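Local coordinates for protein CDA peptide synthetase I (Streptomyces coelicolor, PDB 5DU9) that belongs to the condensation-domain family and forms part of a peptide synthetase, a large multidomain enzyme of Streptomyces coelicolor, at residues R74-P84 with V96-D107. The protein carries 1 engineered substitution. Residues are numbered along the deposited sequence; the frame is centred on the assembly and turned at random.
Sequences RPYRAYCPPAP and VPYTPVLLRHID
Thr99 bonds to the carbonyls of Cys80 and Pro81, while the Tyr98 ring lies against Pro81 to Pro84. The Thr99 hydroxyl lies beside its own backbone N (chi1 -68°), which lets Thr99 OG1 donate to Cys80 O at 2.5 Å. The amide of the same residue turns to the next carbonyl, with Thr99 N 3.3 Å from Pro81 O, approaching from above the carbonyl plane rather than along a lone pair. Pro81 O also meets the edge of the Tyr98 ring, in its plane, 3.2 Å from Tyr98 CD1. Over one face of the Tyr98 ring sits Ala83 CA, a CH-pi contact 3.6 Å from the centroid, while Pro84 crosses the phenol end at about a right angle. Two waters tie the backbones further: one donates to Pro81 O and Pro97 O, the other accepts from Ala83 N and donates to Thr99 O. Cys80 CB lies 3.3 Å from Pro97 O. Pro82 CG touches Val101 CG2, and the Val101 side chain rests in turn on Leu53 and Val57 of helix 46-58. Cys80 is positioned by backbone bonding to Cys64. The contact thus joins two proline-rich loops at the condensation-domain surface, linking the exit of the 65-69/75-79 hairpin to the lead-in of edge strand 103-107.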
loop_
_atom_site.group_PDB
_atom_site.type_symbol
_atom_site.label_atom_id
_atom_site.label_comp_id
_atom_site.label_asym_id
_atom_site.label_seq_id
_atom_site.Cartn_x
_atom_site.Cartn_y
_atom_site.Cartn_z
ATOM N N ARG A 74 -9.755 15.149 21.346
ATOM C CA ARG A 74 -8.958 15.151 20.120
ATOM C C ARG A 74 -7.749 14.224 20.246
ATOM O O ARG A 74 -7.120 14.165 21.303
ATOM C CB ARG A 74 -8.492 16.567 19.785
ATOM C CG ARG A 74 -9.623 17.546 19.546
ATOM C CD ARG A 74 -9.102 18.869 19.012
ATOM N NE ARG A 74 -10.181 19.828 18.782
ATOM C CZ ARG A 74 -10.625 20.701 19.684
ATOM N NH1 ARG A 74 -10.090 20.756 20.897
ATOM N NH2 ARG A 74 -11.612 21.527 19.367
ATOM N N PRO A 75 -7.408 13.506 19.165
ATOM C CA PRO A 75 -6.292 12.557 19.243
ATOM C C PRO A 75 -4.912 13.207 19.204
ATOM O O PRO A 75 -4.742 14.266 18.596
ATOM C CB PRO A 75 -6.495 11.686 18.003
ATOM C CG PRO A 75 -7.151 12.593 17.031
ATOM C CD PRO A 75 -8.062 13.469 17.844
ATOM N N TYR A 76 -3.945 12.573 19.858
ATOM C CA TYR A 76 -2.544 12.937 19.707
ATOM C C TYR A 76 -1.693 11.676 19.786
ATOM O O TYR A 76 -2.165 10.626 20.223
ATOM C CB TYR A 76 -2.110 13.961 20.764
ATOM C CG TYR A 76 -2.131 13.487 22.206
ATOM C CD1 TYR A 76 -1.033 12.841 22.764
ATOM C CD2 TYR A 76 -3.231 13.724 23.019
ATOM C CE1 TYR A 76 -1.041 12.426 24.086
ATOM C CE2 TYR A 76 -3.246 13.314 24.346
ATOM C CZ TYR A 76 -2.150 12.665 24.871
ATOM O OH TYR A 76 -2.159 12.257 26.189
ATOM N N ARG A 77 -0.446 11.784 19.337
ATOM C CA ARG A 77 0.477 10.661 19.347
ATOM C C ARG A 77 1.501 10.827 20.466
ATOM O O ARG A 77 2.045 11.913 20.664
ATOM C CB ARG A 77 1.179 10.538 17.990
ATOM C CG ARG A 77 2.155 9.378 17.896
ATOM C CD ARG A 77 2.776 9.289 16.511
ATOM N NE ARG A 77 3.556 10.480 16.185
ATOM C CZ ARG A 77 4.778 10.726 16.646
ATOM N NH1 ARG A 77 5.370 9.872 17.475
ATOM N NH2 ARG A 77 5.408 11.837 16.291
ATOM N N ALA A 78 1.747 9.740 21.195
ATOM C CA ALA A 78 2.715 9.727 22.287
ATOM C C ALA A 78 3.848 8.753 21.982
ATOM O O ALA A 78 3.609 7.627 21.549
ATOM C CB ALA A 78 2.033 9.357 23.592
ATOM N N TYR A 79 5.079 9.199 22.215
ATOM C CA TYR A 79 6.276 8.416 21.918
ATOM C C TYR A 79 6.720 7.608 23.136
ATOM O O TYR A 79 6.920 8.163 24.216
ATOM C CB TYR A 79 7.394 9.352 21.445
ATOM C CG TYR A 79 8.755 8.712 21.275
ATOM C CD1 TYR A 79 8.923 7.571 20.501
ATOM C CD2 TYR A 79 9.879 9.273 21.866
ATOM C CE1 TYR A 79 10.169 6.998 20.335
ATOM C CE2 TYR A 79 11.127 8.709 21.707
ATOM C CZ TYR A 79 11.270 7.573 20.940
ATOM O OH TYR A 79 12.516 7.012 20.783
ATOM N N CYS A 80 6.872 6.299 22.945
ATOM C CA CYS A 80 7.203 5.374 24.028
ATOM C C CYS A 80 8.365 4.454 23.657
ATOM O O CYS A 80 8.145 3.367 23.128
ATOM C CB CYS A 80 5.982 4.524 24.384
ATOM S SG CYS A 80 4.523 5.466 24.872
ATOM N N PRO A 81 9.607 4.880 23.938
ATOM C CA PRO A 81 10.767 4.027 23.649
ATOM C C PRO A 81 10.654 2.627 24.261
ATOM O O PRO A 81 9.942 2.460 25.249
ATOM C CB PRO A 81 11.930 4.794 24.284
ATOM C CG PRO A 81 11.506 6.209 24.260
ATOM C CD PRO A 81 10.010 6.210 24.431
ATOM N N PRO A 82 11.336 1.630 23.675
ATOM C CA PRO A 82 11.369 0.311 24.319
ATOM C C PRO A 82 12.133 0.341 25.637
ATOM O O PRO A 82 12.762 1.347 25.962
ATOM C CB PRO A 82 12.092 -0.571 23.294
ATOM C CG PRO A 82 12.017 0.172 22.004
ATOM C CD PRO A 82 12.016 1.619 22.369
ATOM N N ALA A 83 12.080 -0.758 26.382
ATOM C CA ALA A 83 12.832 -0.871 27.625
ATOM C C ALA A 83 14.325 -1.011 27.336
ATOM O O ALA A 83 14.709 -1.394 26.231
ATOM C CB ALA A 83 12.335 -2.052 28.436
ATOM N N PRO A 84 15.175 -0.696 28.328
ATOM C CA PRO A 84 16.622 -0.877 28.153
ATOM C C PRO A 84 17.001 -2.338 27.930
ATOM O O PRO A 84 16.342 -3.215 28.489
ATOM C CB PRO A 84 17.207 -0.360 29.471
ATOM C CG PRO A 84 16.151 0.510 30.054
ATOM C CD PRO A 84 14.852 -0.092 29.631
ATOM N N VAL A 96 5.018 5.350 32.439
ATOM C CA VAL A 96 5.016 5.423 30.983
ATOM C C VAL A 96 5.324 4.053 30.379
ATOM O O VAL A 96 6.400 3.503 30.616
ATOM C CB VAL A 96 6.049 6.442 30.468
ATOM C CG1 VAL A 96 6.093 6.423 28.949
ATOM C CG2 VAL A 96 5.721 7.837 30.981
ATOM N N PRO A 97 4.388 3.496 29.593
ATOM C CA PRO A 97 4.630 2.152 29.054
ATOM C C PRO A 97 5.815 2.101 28.092
ATOM O O PRO A 97 6.061 3.070 27.377
ATOM C CB PRO A 97 3.322 1.827 28.324
ATOM C CG PRO A 97 2.739 3.146 27.982
ATOM C CD PRO A 97 3.117 4.062 29.106
ATOM N N TYR A 98 6.546 0.991 28.105
ATOM C CA TYR A 98 7.588 0.734 27.120
ATOM C C TYR A 98 6.967 0.048 25.912
ATOM O O TYR A 98 6.075 -0.785 26.060
ATOM C CB TYR A 98 8.699 -0.155 27.693
ATOM C CG TYR A 98 9.618 0.509 28.693
ATOM C CD1 TYR A 98 10.401 1.599 28.335
ATOM C CD2 TYR A 98 9.736 0.016 29.985
ATOM C CE1 TYR A 98 11.255 2.198 29.247
ATOM C CE2 TYR A 98 10.585 0.606 30.902
ATOM C CZ TYR A 98 11.345 1.695 30.527
ATOM O OH TYR A 98 12.193 2.286 31.437
ATOM N N THR A 99 7.432 0.396 24.719
ATOM C CA THR A 99 7.042 -0.349 23.533
ATOM C C THR A 99 7.615 -1.757 23.642
ATOM O O THR A 99 8.829 -1.919 23.775
ATOM C CB THR A 99 7.541 0.317 22.241
ATOM O OG1 THR A 99 6.843 1.548 22.042
ATOM C CG2 THR A 99 7.303 -0.590 21.028
ATOM N N PRO A 100 6.751 -2.782 23.596
ATOM C CA PRO A 100 7.284 -4.145 23.575
ATOM C C PRO A 100 7.822 -4.506 22.198
ATOM O O PRO A 100 7.320 -4.003 21.191
ATOM C CB PRO A 100 6.072 -5.002 23.938
ATOM C CG PRO A 100 4.911 -4.224 23.440
ATOM C CD PRO A 100 5.277 -2.771 23.592
ATOM N N VAL A 101 8.841 -5.355 22.159
ATOM C CA VAL A 101 9.378 -5.837 20.897
ATOM C C VAL A 101 9.501 -7.350 20.940
ATOM O O VAL A 101 10.142 -7.913 21.829
ATOM C CB VAL A 101 10.747 -5.224 20.576
ATOM C CG1 VAL A 101 11.174 -5.624 19.170
ATOM C CG2 VAL A 101 10.693 -3.703 20.708
ATOM N N LEU A 102 8.876 -7.996 19.963
ATOM C CA LEU A 102 8.853 -9.445 19.882
ATOM C C LEU A 102 8.962 -9.900 18.437
ATOM O O LEU A 102 8.160 -9.502 17.589
ATOM C CB LEU A 102 7.569 -9.993 20.508
ATOM C CG LEU A 102 7.323 -11.496 20.357
ATOM C CD1 LEU A 102 8.347 -12.289 21.155
ATOM C CD2 LEU A 102 5.905 -11.847 20.782
ATOM N N LEU A 103 9.965 -10.727 18.165
ATOM C CA LEU A 103 10.053 -11.429 16.894
ATOM C C LEU A 103 9.760 -12.901 17.131
ATOM O O LEU A 103 10.562 -13.621 17.733
ATOM C CB LEU A 103 11.429 -11.258 16.251
ATOM C CG LEU A 103 11.617 -12.037 14.944
ATOM C CD1 LEU A 103 10.660 -11.541 13.874
ATOM C CD2 LEU A 103 13.055 -11.939 14.467
ATOM N N ARG A 104 8.598 -13.346 16.673
ATOM C CA ARG A 104 8.240 -14.747 16.796
ATOM C C ARG A 104 9.064 -15.572 15.818
ATOM O O ARG A 104 9.383 -15.109 14.722
ATOM C CB ARG A 104 6.751 -14.962 16.531
ATOM C CG ARG A 104 5.818 -14.226 17.476
ATOM C CD ARG A 104 4.375 -14.618 17.198
ATOM N NE ARG A 104 3.414 -13.818 17.955
ATOM C CZ ARG A 104 2.947 -14.132 19.160
ATOM N NH1 ARG A 104 3.352 -15.233 19.777
ATOM N NH2 ARG A 104 2.070 -13.335 19.757
ATOM N N HIS A 105 9.417 -16.784 16.227
ATOM C CA HIS A 105 9.981 -17.766 15.310
ATOM C C HIS A 105 9.048 -18.955 15.205
ATOM O O HIS A 105 8.839 -19.682 16.177
ATOM C CB HIS A 105 11.358 -18.243 15.755
ATOM C CG HIS A 105 11.992 -19.196 14.790
ATOM N ND1 HIS A 105 12.883 -20.173 15.175
ATOM C CD2 HIS A 105 11.851 -19.321 13.448
ATOM C CE1 HIS A 105 13.267 -20.859 14.112
ATOM N NE2 HIS A 105 12.656 -20.361 13.052
ATOM N N ILE A 106 8.491 -19.139 14.016
ATOM C CA ILE A 106 7.588 -20.243 13.745
ATOM C C ILE A 106 8.249 -21.183 12.748
ATOM O O ILE A 106 8.372 -20.862 11.567
ATOM C CB ILE A 106 6.241 -19.738 13.211
ATOM C CG1 ILE A 106 5.592 -18.827 14.258
ATOM C CG2 ILE A 106 5.324 -20.910 12.872
ATOM C CD1 ILE A 106 4.326 -18.152 13.808
ATOM N N ASP A 107 8.684 -22.336 13.242
ATOM C CA ASP A 107 9.382 -23.314 12.423
ATOM C C ASP A 107 8.383 -24.240 11.739
ATOM O O ASP A 107 7.851 -25.159 12.356
ATOM C CB ASP A 107 10.366 -24.116 13.279
ATOM C CG ASP A 107 11.267 -25.020 12.453
ATOM O OD1 ASP A 107 11.027 -25.165 11.238
ATOM O OD2 ASP A 107 12.217 -25.594 13.026
HETATM O O HOH W 1 8.600 4.517 26.765
HETATM O O HOH W 2 10.574 -3.094 25.220
#